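Local coordinates for aspartate-semialdehyde dehydrogenase (Cryptococcus neoformans var. neoformans JEC21, PDB 5CEF), which catalyses the NADPH-dependent reductive dephosphorylation of 4-phospho-L-aspartate to its semialdehyde, the second step in making the aspartate family of amino acids, at residues Pro166-Glu171 with Arg281-Asp286; Pro128-Ser133 with Lys222-Val227; Lys172-Leu177 with Glu277-Glu282; Gly162-Leu167 with Trp218-Ile223; Gln288-Pro293 with Val361-Ile366. All coordinates share one frame; numbering follows the deposited sequence.

Contact 1: Pro166-Glu171 with Arg281-Asp286; sequences PLAALE and REYTCD
Y283 lays its side chain along the outside of the helix that carries A168 and A169, and it makes the whole contact from the 281-286 side. Its CG lies anti to the backbone N (chi1 178°), which carries the ring over the helix and sets its CD1 side against A169. CD1 is 3.5 Å from A169 CA and almost as near the methyl, while CE1 lies 3.8 Å from the same A169 CA. The ring stands oblique to the helix backbone. Lower down, Y283 CB lies 3.8 Å from A169 CB, and at the far end Y283 OH comes to 3.9 Å from A168 CB. Helix 158-174 starts at C158, the predicted acyl-thioester cysteine, and in this dehydrogenase family it packs on the mixed sheet of the C-terminal domain. Y283 follows helix 273-282 closely in the chain, and its ring packs on the side of helix 158-174 formed by the two alanines. Alanine suits both helix positions, since a methyl lets a phenol lie close to the backbone. A169 is further hemmed in by F280 and I300. Tyrosine suits its own place because the ring is buried among apolar atoms while the hydroxyl finds a polar partner, the carbonyl oxygen of L129, to which it is hydrogen-bonded.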
# COMPACT_ATOMS: atom_id res chain seq x y z
N PRO A 166 18.02 -9.95 20.34
CA PRO A 166 17.87 -9.10 21.52
C PRO A 166 17.76 -9.88 22.81
O PRO A 166 18.32 -9.46 23.83
CB PRO A 166 16.57 -8.34 21.23
CG PRO A 166 16.58 -8.20 19.75
CD PRO A 166 17.16 -9.50 19.24
N LEU A 167 17.07 -11.02 22.77
CA LEU A 167 16.95 -11.84 23.98
C LEU A 167 18.30 -12.30 24.50
O LEU A 167 18.55 -12.29 25.70
CB LEU A 167 16.03 -13.03 23.76
CG LEU A 167 14.55 -12.68 23.44
CD1 LEU A 167 13.76 -13.97 23.37
CD2 LEU A 167 13.89 -11.68 24.38
N ALA A 168 19.18 -12.66 23.59
CA ALA A 168 20.48 -13.14 23.96
C ALA A 168 21.27 -12.04 24.64
O ALA A 168 22.03 -12.31 25.58
CB ALA A 168 21.21 -13.65 22.73
N ALA A 169 21.14 -10.82 24.15
CA ALA A 169 21.89 -9.71 24.70
C ALA A 169 21.40 -9.45 26.12
O ALA A 169 22.19 -9.11 27.03
CB ALA A 169 21.71 -8.47 23.85
N LEU A 170 20.11 -9.64 26.32
CA LEU A 170 19.55 -9.52 27.65
C LEU A 170 20.08 -10.60 28.58
O LEU A 170 20.38 -10.32 29.73
CB LEU A 170 17.99 -9.55 27.61
CG LEU A 170 17.39 -8.34 26.91
CD1 LEU A 170 15.88 -8.43 26.85
CD2 LEU A 170 17.81 -7.05 27.57
N GLU A 171 20.15 -11.85 28.09
CA GLU A 171 20.57 -12.95 28.98
C GLU A 171 22.03 -12.79 29.35
O GLU A 171 22.40 -12.95 30.50
CB GLU A 171 20.25 -14.34 28.39
CG GLU A 171 18.80 -14.75 28.59
CD GLU A 171 18.56 -16.25 28.54
OE1 GLU A 171 19.35 -16.96 27.88
OE2 GLU A 171 17.57 -16.73 29.12
N ARG A 281 23.43 -1.89 23.18
CA ARG A 281 24.59 -1.20 22.52
C ARG A 281 25.89 -1.94 22.58
O ARG A 281 26.62 -1.95 21.61
CB ARG A 281 24.90 0.14 23.14
CG ARG A 281 23.92 1.18 22.78
CD ARG A 281 24.48 2.59 22.99
NE ARG A 281 23.31 3.45 23.03
CZ ARG A 281 22.59 3.67 24.12
NH1 ARG A 281 22.99 3.20 25.30
NH2 ARG A 281 21.48 4.41 24.02
N GLU A 282 26.18 -2.54 23.73
CA GLU A 282 27.48 -3.15 23.98
C GLU A 282 27.55 -4.61 23.50
O GLU A 282 28.63 -5.14 23.40
CB GLU A 282 27.81 -3.13 25.50
CG GLU A 282 27.98 -1.74 26.12
CD GLU A 282 27.78 -1.73 27.66
OE1 GLU A 282 28.03 -2.78 28.30
OE2 GLU A 282 27.36 -0.68 28.24
N TYR A 283 26.41 -5.25 23.22
CA TYR A 283 26.41 -6.65 22.89
C TYR A 283 27.36 -6.97 21.74
O TYR A 283 27.30 -6.33 20.68
CB TYR A 283 25.02 -7.12 22.52
CG TYR A 283 24.93 -8.61 22.10
CD1 TYR A 283 25.00 -9.64 23.06
CD2 TYR A 283 24.69 -8.99 20.80
CE1 TYR A 283 24.89 -10.98 22.72
CE2 TYR A 283 24.61 -10.35 20.47
CZ TYR A 283 24.72 -11.32 21.45
OH TYR A 283 24.63 -12.65 21.16
N THR A 284 28.24 -7.94 21.96
CA THR A 284 29.11 -8.44 20.91
C THR A 284 29.19 -9.95 21.09
O THR A 284 29.07 -10.45 22.23
CB THR A 284 30.53 -7.85 20.99
OG1 THR A 284 31.19 -8.44 22.09
CG2 THR A 284 30.51 -6.33 21.18
N CYS A 285 29.35 -10.68 19.98
CA CYS A 285 29.16 -12.13 20.02
C CYS A 285 30.37 -12.88 19.48
O CYS A 285 31.25 -12.26 18.89
CB CYS A 285 27.92 -12.50 19.22
SG CYS A 285 28.06 -12.05 17.48
N ASP A 286 30.39 -14.20 19.66
CA ASP A 286 31.52 -15.01 19.21
C ASP A 286 31.90 -14.73 17.77
O ASP A 286 33.09 -14.64 17.44
CB ASP A 286 31.23 -16.50 19.34
CG ASP A 286 31.21 -16.99 20.79
OD1 ASP A 286 31.62 -16.21 21.68
OD2 ASP A 286 30.80 -18.16 21.02

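Contact 2: Pro128-Ser133 with Lys222-Val227; sequences PLVNPS and KILGGV
N131 and V130 meet I223 and L224 where a loop runs past the last turn of helix 212-224. N131 can be followed outward. Its CB starts the contact, 3.3 Å from I223 O, with CG following at 3.6 Å from that I223 O. With CG held between the backbone N and the carbonyl carbon (chi1 64°), the amide straddles I223: OD1 lies 3.7 Å from I223 CG2, and on the other branch ND2 is 3.7 Å from I223 CA. The amide's hydrogen bonds are made elsewhere, OD1 taking the N-H of V127 and ND2 bonding to L125 O. Both partners lie on the chain just before the loop, so asparagine fits here: gripped on both branches, the amide braces its own loop and is fixed in rotation while its flank packs on the helix. V130 works by one methyl. Its CG1, anti to the backbone N (chi1 174°), reaches I223 CG2 at 3.9 Å and L224 CD2 at the same 3.9 Å, touching both from one side. The V130 and I223 side chains meet roughly perpendicular to each other. V130 also touches A168 of helix 158-174, so three pieces of chain meet around it. The loop follows strand 125-126 of the parallel Rossmann sheet; the arrangement is a mixed polar and apolar seam, probably between the NAD-binding and C-terminal parts of a semialdehyde dehydrogenase, with the I223 side chain about 11 Å from that of C158, the predicted acyl-thioester cysteine.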
# COMPACT_ATOMS: atom_id res chain seq x y z
N PRO A 128 23.69 -17.36 14.09
CA PRO A 128 25.14 -17.09 14.17
C PRO A 128 25.54 -15.99 15.14
O PRO A 128 26.66 -16.02 15.64
CB PRO A 128 25.51 -16.69 12.74
CG PRO A 128 24.20 -16.41 12.04
CD PRO A 128 23.20 -17.30 12.71
N LEU A 129 24.66 -15.03 15.42
CA LEU A 129 24.99 -13.97 16.37
C LEU A 129 24.60 -14.28 17.81
O LEU A 129 24.66 -13.37 18.70
CB LEU A 129 24.34 -12.62 15.99
CG LEU A 129 24.52 -12.18 14.53
CD1 LEU A 129 23.86 -10.83 14.31
CD2 LEU A 129 26.00 -12.16 14.16
N VAL A 130 24.29 -15.55 18.07
CA VAL A 130 23.86 -15.95 19.38
C VAL A 130 24.52 -17.21 19.89
O VAL A 130 25.15 -17.15 20.94
CB VAL A 130 22.36 -16.16 19.41
CG1 VAL A 130 21.92 -16.72 20.75
CG2 VAL A 130 21.64 -14.86 19.13
N ASN A 131 24.38 -18.34 19.19
CA ASN A 131 24.76 -19.61 19.76
C ASN A 131 25.66 -20.53 18.90
O ASN A 131 25.48 -21.75 18.91
CB ASN A 131 23.51 -20.37 20.15
CG ASN A 131 22.63 -20.72 18.95
OD1 ASN A 131 22.56 -19.96 17.98
ND2 ASN A 131 22.01 -21.89 18.99
N PRO A 132 26.65 -19.96 18.20
CA PRO A 132 27.60 -20.82 17.52
C PRO A 132 28.38 -21.80 18.43
O PRO A 132 28.86 -22.83 17.95
CB PRO A 132 28.56 -19.82 16.85
CG PRO A 132 28.44 -18.56 17.63
CD PRO A 132 27.01 -18.54 18.08
N SER A 133 28.46 -21.52 19.72
CA SER A 133 29.04 -22.48 20.66
C SER A 133 28.39 -23.86 20.54
O SER A 133 28.98 -24.87 20.95
CB SER A 133 28.89 -21.99 22.10
OG SER A 133 27.54 -21.70 22.40
N LYS A 222 15.78 -23.83 22.68
CA LYS A 222 16.96 -24.46 22.10
C LYS A 222 18.11 -23.49 21.83
O LYS A 222 19.24 -23.71 22.24
CB LYS A 222 16.61 -25.19 20.80
CG LYS A 222 17.78 -26.03 20.32
CD LYS A 222 17.34 -27.11 19.37
CE LYS A 222 18.54 -27.85 18.82
NZ LYS A 222 18.18 -28.91 17.82
N ILE A 223 17.80 -22.38 21.16
CA ILE A 223 18.83 -21.41 20.75
C ILE A 223 19.46 -20.66 21.92
O ILE A 223 20.67 -20.37 21.89
CB ILE A 223 18.24 -20.37 19.74
CG1 ILE A 223 17.86 -21.08 18.46
CG2 ILE A 223 19.21 -19.23 19.44
CD1 ILE A 223 16.88 -20.31 17.60
N LEU A 224 18.67 -20.27 22.90
CA LEU A 224 19.22 -19.52 24.04
C LEU A 224 19.72 -20.45 25.13
O LEU A 224 20.43 -20.02 26.00
CB LEU A 224 18.19 -18.60 24.62
CG LEU A 224 17.81 -17.47 23.68
CD1 LEU A 224 16.66 -16.67 24.27
CD2 LEU A 224 18.99 -16.56 23.39
N GLY A 225 19.36 -21.73 25.06
CA GLY A 225 19.93 -22.74 25.93
C GLY A 225 21.40 -23.04 25.60
O GLY A 225 22.07 -22.31 24.84
N GLY A 226 21.88 -24.11 26.23
CA GLY A 226 23.26 -24.55 26.09
C GLY A 226 23.37 -26.00 25.63
O GLY A 226 22.36 -26.67 25.33
N VAL A 227 24.62 -26.45 25.54
CA VAL A 227 24.97 -27.82 25.32
C VAL A 227 25.46 -28.39 26.64
O VAL A 227 26.17 -27.72 27.38
CB VAL A 227 26.08 -27.93 24.29
CG1 VAL A 227 26.53 -29.36 24.13
CG2 VAL A 227 25.56 -27.42 22.96

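Contact 3: Lys172-Leu177 with Glu277-Glu282; sequences KAFGPL and ENAFRE
A279 points its methyl at two consecutive residues, A173 and F174, at the C-terminal end of helix 158-174. A279 CB is 3.6 Å from A173 CB, methyl against methyl between the two helices. It is also 3.6 Å from F174 CE2 and 3.7 Å from F174 CZ, so one carbon touches both residues. The phenyl ring reaches A279 with its outer carbons and stands oblique to it, neither flat on the methyl nor end-on. How the ring gets there is told by its first torsion: CG lies anti to the carbonyl carbon (chi1 -48°), which folds the ring back over the preceding residue. A173 CB consequently sits 3.8 Å above the plane of the F174 ring and over its centre, a CH-pi-like arrangement within the segment in which A173 CB packs on one face of the ring. P271, in the loop before helix 273-282, also touches the ring. Just beyond, G175 ends the helix with positive phi (81°); a side chain there would be pressed against the preceding carbonyl oxygen, which explains the glycine. The chain then turns through P176 into strand 177-186, so the contact joins the helix-to-strand turn of the C-terminal domain to helix 273-282. Alanine suits A173 and A279 because the two backbones come close, with CA atoms 6.0 Å apart. Everything that touches is carbon: the contact rests on dispersion and on the burial of A279, and it depends on shape more than on direction.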
# COMPACT_ATOMS: atom_id res chain seq x y z
N LYS A 172 22.85 -12.44 28.38
CA LYS A 172 24.27 -12.23 28.65
C LYS A 172 24.48 -11.17 29.72
O LYS A 172 25.33 -11.32 30.56
CB LYS A 172 25.02 -11.79 27.39
CG LYS A 172 26.52 -11.92 27.52
CD LYS A 172 27.27 -11.23 26.39
CE LYS A 172 28.65 -11.86 26.16
NZ LYS A 172 29.30 -11.29 24.96
N ALA A 173 23.70 -10.09 29.68
CA ALA A 173 23.90 -9.01 30.60
C ALA A 173 23.16 -9.19 31.92
O ALA A 173 23.66 -8.71 32.94
CB ALA A 173 23.49 -7.68 29.97
N PHE A 174 21.98 -9.81 31.93
CA PHE A 174 21.14 -9.85 33.13
C PHE A 174 20.72 -11.22 33.59
O PHE A 174 19.88 -11.33 34.46
CB PHE A 174 19.89 -9.01 32.94
CG PHE A 174 20.17 -7.65 32.39
CD1 PHE A 174 20.85 -6.72 33.14
CD2 PHE A 174 19.72 -7.30 31.12
CE1 PHE A 174 21.10 -5.45 32.61
CE2 PHE A 174 19.96 -6.05 30.59
CZ PHE A 174 20.66 -5.11 31.34
N GLY A 175 21.28 -12.26 33.00
CA GLY A 175 20.89 -13.62 33.37
C GLY A 175 19.61 -14.10 32.72
O GLY A 175 19.02 -13.40 31.90
N PRO A 176 19.15 -15.30 33.11
CA PRO A 176 18.12 -15.95 32.31
C PRO A 176 16.79 -15.26 32.36
O PRO A 176 16.45 -14.57 33.31
CB PRO A 176 18.02 -17.37 32.91
CG PRO A 176 18.85 -17.39 34.14
CD PRO A 176 19.79 -16.24 34.06
N LEU A 177 16.02 -15.46 31.30
CA LEU A 177 14.69 -14.92 31.18
C LEU A 177 13.68 -15.92 31.69
O LEU A 177 13.83 -17.12 31.50
CB LEU A 177 14.39 -14.54 29.72
CG LEU A 177 15.41 -13.62 29.06
CD1 LEU A 177 15.01 -13.31 27.63
CD2 LEU A 177 15.59 -12.34 29.85
N GLU A 277 19.29 -0.39 27.57
CA GLU A 277 19.89 0.28 26.42
C GLU A 277 21.37 -0.06 26.27
O GLU A 277 21.83 -0.40 25.18
CB GLU A 277 19.67 1.78 26.53
CG GLU A 277 18.19 2.17 26.35
CD GLU A 277 17.91 3.65 26.54
OE1 GLU A 277 18.56 4.33 27.38
OE2 GLU A 277 16.99 4.13 25.88
N ASN A 278 22.12 -0.02 27.38
CA ASN A 278 23.55 -0.35 27.33
C ASN A 278 23.81 -1.76 27.00
O ASN A 278 24.70 -2.03 26.21
CB ASN A 278 24.26 0.01 28.62
CG ASN A 278 24.25 1.49 28.84
OD1 ASN A 278 24.27 2.27 27.86
ND2 ASN A 278 24.16 1.90 30.09
N ALA A 279 23.04 -2.66 27.57
CA ALA A 279 23.19 -4.07 27.24
C ALA A 279 23.08 -4.31 25.71
O ALA A 279 23.85 -5.10 25.15
CB ALA A 279 22.18 -4.91 28.01
N PHE A 280 22.12 -3.65 25.08
CA PHE A 280 21.95 -3.78 23.65
C PHE A 280 23.10 -3.14 22.88
O PHE A 280 23.68 -3.80 22.01
CB PHE A 280 20.62 -3.17 23.20
CG PHE A 280 19.39 -3.97 23.59
CD1 PHE A 280 19.35 -5.34 23.48
CD2 PHE A 280 18.24 -3.34 24.00
CE1 PHE A 280 18.20 -6.06 23.80
CE2 PHE A 280 17.09 -4.05 24.33
CZ PHE A 280 17.09 -5.41 24.25
N ARG A 281 23.43 -1.89 23.18
CA ARG A 281 24.59 -1.20 22.52
C ARG A 281 25.89 -1.94 22.58
O ARG A 281 26.62 -1.95 21.61
CB ARG A 281 24.90 0.14 23.14
CG ARG A 281 23.92 1.18 22.78
CD ARG A 281 24.48 2.59 22.99
NE ARG A 281 23.31 3.45 23.03
CZ ARG A 281 22.59 3.67 24.12
NH1 ARG A 281 22.99 3.20 25.30
NH2 ARG A 281 21.48 4.41 24.02
N GLU A 282 26.18 -2.54 23.73
CA GLU A 282 27.48 -3.15 23.98
C GLU A 282 27.55 -4.61 23.50
O GLU A 282 28.63 -5.14 23.40
CB GLU A 282 27.81 -3.13 25.50
CG GLU A 282 27.98 -1.74 26.12
CD GLU A 282 27.78 -1.73 27.66
OE1 GLU A 282 28.03 -2.78 28.30
OE2 GLU A 282 27.36 -0.68 28.24

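Contact 4: Gly162-Leu167 with Trp218-Ile223; sequences GIVVPL and WETNKI
Flat groups stay out of the contact that V164 and L167 make with T220 and I223: aliphatic methyls and one hydroxyl do the touching, and the nearby indole of W218 is turned elsewhere, to a cation-pi contact with R119. Two helices meet here, 158-174, which is headed by the predicted catalytic C158, and 212-224. Their short segments run at 39° to one another with axes 10.7 Å apart. V164 uses both of its branches. CG1, anti to the backbone N (chi1 170°), goes to I223 CG2 at 3.6 Å, whereas CG2 goes to T220 OG1 at 3.8 Å; V164 and T220 lie alongside each other, pointing opposite ways. A beta-branched residue suits this place because its two methyls spread along the partner helix and touch residues on successive turns. T220 is well chosen too. Its hydroxyl is hydrogen-bonded to the carbonyl oxygen of I216 one turn back, which satisfies a buried polar atom within its own helix and leaves the methyl for packing. I163 and L167 also rest against strand 177-186, so helix 158-174 touches both that strand and helix 212-224. The L167 side chain comes in nearly square to that of T220, with L167 CD1 ending 4.1 Å from T220 CG2.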
# COMPACT_ATOMS: atom_id res chain seq x y z
N GLY A 162 15.26 -12.24 14.51
CA GLY A 162 15.01 -10.85 14.96
C GLY A 162 14.59 -10.71 16.42
O GLY A 162 14.81 -9.67 17.05
N ILE A 163 14.02 -11.78 16.97
CA ILE A 163 13.65 -11.82 18.37
C ILE A 163 14.78 -12.31 19.28
O ILE A 163 15.12 -11.66 20.28
CB ILE A 163 12.42 -12.69 18.56
CG1 ILE A 163 11.24 -11.99 17.94
CG2 ILE A 163 12.12 -12.92 20.03
CD1 ILE A 163 10.17 -12.96 17.53
N VAL A 164 15.41 -13.42 18.94
CA VAL A 164 16.37 -14.04 19.82
C VAL A 164 17.67 -13.29 20.00
O VAL A 164 18.33 -13.42 21.03
CB VAL A 164 16.67 -15.43 19.28
CG1 VAL A 164 17.82 -15.99 20.03
CG2 VAL A 164 15.43 -16.30 19.48
N VAL A 165 18.05 -12.50 19.00
CA VAL A 165 19.25 -11.72 19.14
C VAL A 165 19.09 -10.75 20.31
O VAL A 165 19.93 -10.76 21.20
CB VAL A 165 19.67 -11.02 17.84
CG1 VAL A 165 20.73 -9.99 18.12
CG2 VAL A 165 20.16 -12.04 16.84
N PRO A 166 18.02 -9.95 20.34
CA PRO A 166 17.87 -9.10 21.52
C PRO A 166 17.76 -9.88 22.81
O PRO A 166 18.32 -9.46 23.83
CB PRO A 166 16.57 -8.34 21.23
CG PRO A 166 16.58 -8.20 19.75
CD PRO A 166 17.16 -9.50 19.24
N LEU A 167 17.07 -11.02 22.77
CA LEU A 167 16.95 -11.84 23.98
C LEU A 167 18.30 -12.30 24.50
O LEU A 167 18.55 -12.29 25.70
CB LEU A 167 16.03 -13.03 23.76
CG LEU A 167 14.55 -12.68 23.44
CD1 LEU A 167 13.76 -13.97 23.37
CD2 LEU A 167 13.89 -11.68 24.38
N TRP A 218 9.14 -22.82 20.38
CA TRP A 218 9.97 -23.95 20.70
C TRP A 218 11.43 -23.58 20.56
O TRP A 218 12.27 -23.89 21.43
CB TRP A 218 9.62 -25.12 19.77
CG TRP A 218 10.18 -26.37 20.29
CD1 TRP A 218 9.60 -27.21 21.19
CD2 TRP A 218 11.48 -26.91 20.01
NE1 TRP A 218 10.43 -28.27 21.44
CE2 TRP A 218 11.61 -28.10 20.75
CE3 TRP A 218 12.53 -26.51 19.20
CZ2 TRP A 218 12.74 -28.90 20.68
CZ3 TRP A 218 13.65 -27.29 19.14
CH2 TRP A 218 13.75 -28.48 19.87
N GLU A 219 11.77 -22.95 19.43
CA GLU A 219 13.19 -22.80 19.04
C GLU A 219 13.94 -21.84 19.98
O GLU A 219 15.16 -21.97 20.17
CB GLU A 219 13.30 -22.33 17.59
CG GLU A 219 12.76 -23.36 16.63
CD GLU A 219 12.89 -22.97 15.16
OE1 GLU A 219 13.48 -21.91 14.85
OE2 GLU A 219 12.34 -23.73 14.31
N THR A 220 13.21 -20.89 20.55
CA THR A 220 13.87 -19.90 21.40
C THR A 220 14.65 -20.59 22.52
O THR A 220 15.76 -20.15 22.85
CB THR A 220 12.85 -18.92 21.94
OG1 THR A 220 12.35 -18.13 20.86
CG2 THR A 220 13.43 -18.01 23.00
N ASN A 221 14.07 -21.67 23.11
CA ASN A 221 14.71 -22.36 24.25
C ASN A 221 15.89 -23.22 23.83
O ASN A 221 16.94 -23.22 24.49
CB ASN A 221 13.69 -23.17 25.03
CG ASN A 221 12.98 -22.34 26.11
OD1 ASN A 221 13.62 -21.67 26.93
ND2 ASN A 221 11.70 -22.41 26.13
N LYS A 222 15.78 -23.83 22.68
CA LYS A 222 16.96 -24.46 22.10
C LYS A 222 18.11 -23.49 21.83
O LYS A 222 19.24 -23.71 22.24
CB LYS A 222 16.61 -25.19 20.80
CG LYS A 222 17.78 -26.03 20.32
CD LYS A 222 17.34 -27.11 19.37
CE LYS A 222 18.54 -27.85 18.82
NZ LYS A 222 18.18 -28.91 17.82
N ILE A 223 17.80 -22.38 21.16
CA ILE A 223 18.83 -21.41 20.75
C ILE A 223 19.46 -20.66 21.92
O ILE A 223 20.67 -20.37 21.89
CB ILE A 223 18.24 -20.37 19.74
CG1 ILE A 223 17.86 -21.08 18.46
CG2 ILE A 223 19.21 -19.23 19.44
CD1 ILE A 223 16.88 -20.31 17.60

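Contact 5: Gln288-Pro293 with Val361-Ile366; sequences QHLGVP and VEKGLI
Two torsions bring V292 and E362 together. E362 sets its CG anti to the carbonyl carbon and then bends at chi2 (-60°), so the flank of the chain and not the carboxylate is turned to the partner; V292 has CG1 anti to its own carbonyl carbon (chi1 -65°), which puts that methyl where it meets E362 CG. Both segments are helix ends closed by a Schellman motif, at G291 after helix 286-289 and at G364 after helix 349-362. The two glycines take positive phi, a backbone that residues with side chains adopt less readily, and each turns its N-H back into the last turn: G291 N bonds to Q288 O at 2.9 Å and G364 N to V361 O at 3.0 Å. L290, just before the first glycine, points at the second helix end and spreads over it thinly, with L290 CD1 4.4 Å from E362 CB and 4.5 Å from K363 CE. A leucine at this exposed place can rest on the methylenes of charged residues, whose polar ends may face solvent. V292 is the buried member, also touching E358 and I359 of helix 349-362, which explains a compact apolar residue there. The contact thus fastens the segment after helix 286-289 to the end of the long C-terminal helix. V292 and E362 run antiparallel, flank against flank, V292 CG1 lying 3.8 Å from E362 CG.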
# COMPACT_ATOMS: atom_id res chain seq x y z
N GLN A 288 31.69 -12.10 15.97
CA GLN A 288 32.45 -10.86 15.82
C GLN A 288 33.85 -11.03 16.39
O GLN A 288 34.81 -10.53 15.81
CB GLN A 288 31.73 -9.71 16.55
CG GLN A 288 30.41 -9.34 15.90
CD GLN A 288 29.60 -8.42 16.77
OE1 GLN A 288 29.12 -8.83 17.84
NE2 GLN A 288 29.42 -7.16 16.32
N HIS A 289 33.95 -11.70 17.53
CA HIS A 289 35.24 -11.90 18.22
C HIS A 289 36.15 -12.71 17.34
O HIS A 289 37.34 -12.45 17.33
CB HIS A 289 35.09 -12.61 19.58
CG HIS A 289 34.29 -11.84 20.58
ND1 HIS A 289 33.56 -12.45 21.59
CD2 HIS A 289 34.08 -10.51 20.71
CE1 HIS A 289 32.95 -11.52 22.30
NE2 HIS A 289 33.25 -10.33 21.79
N LEU A 290 35.60 -13.69 16.64
CA LEU A 290 36.35 -14.49 15.70
C LEU A 290 36.71 -13.72 14.43
O LEU A 290 37.50 -14.18 13.64
CB LEU A 290 35.57 -15.75 15.33
CG LEU A 290 35.45 -16.79 16.44
CD1 LEU A 290 34.47 -17.88 16.04
CD2 LEU A 290 36.79 -17.41 16.80
N GLY A 291 36.07 -12.58 14.20
CA GLY A 291 36.30 -11.81 13.01
C GLY A 291 35.95 -12.50 11.70
O GLY A 291 36.57 -12.22 10.69
N VAL A 292 34.94 -13.38 11.68
CA VAL A 292 34.53 -13.98 10.41
C VAL A 292 34.11 -12.88 9.44
O VAL A 292 33.58 -11.84 9.85
CB VAL A 292 33.44 -15.07 10.52
CG1 VAL A 292 33.96 -16.29 11.28
CG2 VAL A 292 32.16 -14.54 11.14
N PRO A 293 34.38 -13.09 8.15
CA PRO A 293 34.18 -12.02 7.18
C PRO A 293 32.75 -11.49 7.02
O PRO A 293 32.58 -10.31 6.73
CB PRO A 293 34.64 -12.61 5.85
CG PRO A 293 35.02 -14.02 6.12
CD PRO A 293 34.96 -14.31 7.59
N VAL A 361 34.41 -23.01 9.92
CA VAL A 361 35.74 -22.97 9.36
C VAL A 361 36.73 -22.56 10.45
O VAL A 361 37.70 -23.26 10.68
CB VAL A 361 35.81 -22.04 8.14
CG1 VAL A 361 37.25 -21.82 7.75
CG2 VAL A 361 35.00 -22.62 6.96
N GLU A 362 36.46 -21.48 11.16
CA GLU A 362 37.36 -21.08 12.25
C GLU A 362 37.55 -22.16 13.34
O GLU A 362 38.60 -22.22 13.94
CB GLU A 362 36.89 -19.79 12.91
CG GLU A 362 36.92 -18.58 11.98
CD GLU A 362 38.28 -18.27 11.43
OE1 GLU A 362 39.19 -18.03 12.27
OE2 GLU A 362 38.47 -18.28 10.21
N LYS A 363 36.56 -23.01 13.59
CA LYS A 363 36.69 -24.04 14.63
C LYS A 363 37.22 -25.34 14.07
O LYS A 363 37.26 -26.34 14.78
CB LYS A 363 35.34 -24.35 15.27
CG LYS A 363 34.58 -23.15 15.84
CD LYS A 363 35.16 -22.62 17.16
CE LYS A 363 34.06 -21.92 17.96
NZ LYS A 363 32.66 -22.52 18.10
N GLY A 364 37.57 -25.38 12.80
CA GLY A 364 38.11 -26.62 12.22
C GLY A 364 37.10 -27.70 11.95
O GLY A 364 37.45 -28.86 11.75
N LEU A 365 35.83 -27.32 11.87
CA LEU A 365 34.83 -28.30 11.47
C LEU A 365 34.69 -28.45 9.96
O LEU A 365 33.94 -29.29 9.49
CB LEU A 365 33.49 -27.99 12.14
CG LEU A 365 33.55 -28.19 13.67
CD1 LEU A 365 32.27 -27.70 14.29
CD2 LEU A 365 33.78 -29.65 14.06
N ILE A 366 35.40 -27.60 9.21
CA ILE A 366 35.45 -27.66 7.75
C ILE A 366 36.91 -27.50 7.33
O ILE A 366 37.61 -26.70 7.95
CB ILE A 366 34.56 -26.52 7.17
CG1 ILE A 366 33.10 -26.68 7.63
CG2 ILE A 366 34.60 -26.52 5.64
CD1 ILE A 366 32.17 -25.56 7.25

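How the contacts relate
Contacts 1, 3 and 4 all use helix 158-174: contact 4 near its start, contact 1 further on and contact 3 at its end. Contacts 1 and 3, also joined through helix 273-282, have centres 6 Å apart. Contacts 2 and 4 share helix 212-224, with centres 9 Å apart. Contact 2 touches contact 1 where L224 packs on A168 and L167. Contact 5, the last to open along the chain, is more distant, its centre 15 to 24 Å from the others, yet it is joined to contact 1 by a probable hydrogen bond between T284 and H289. Contacts 1, 3 and 4 together bed the helix that starts at the predicted catalytic cysteine among its neighbours.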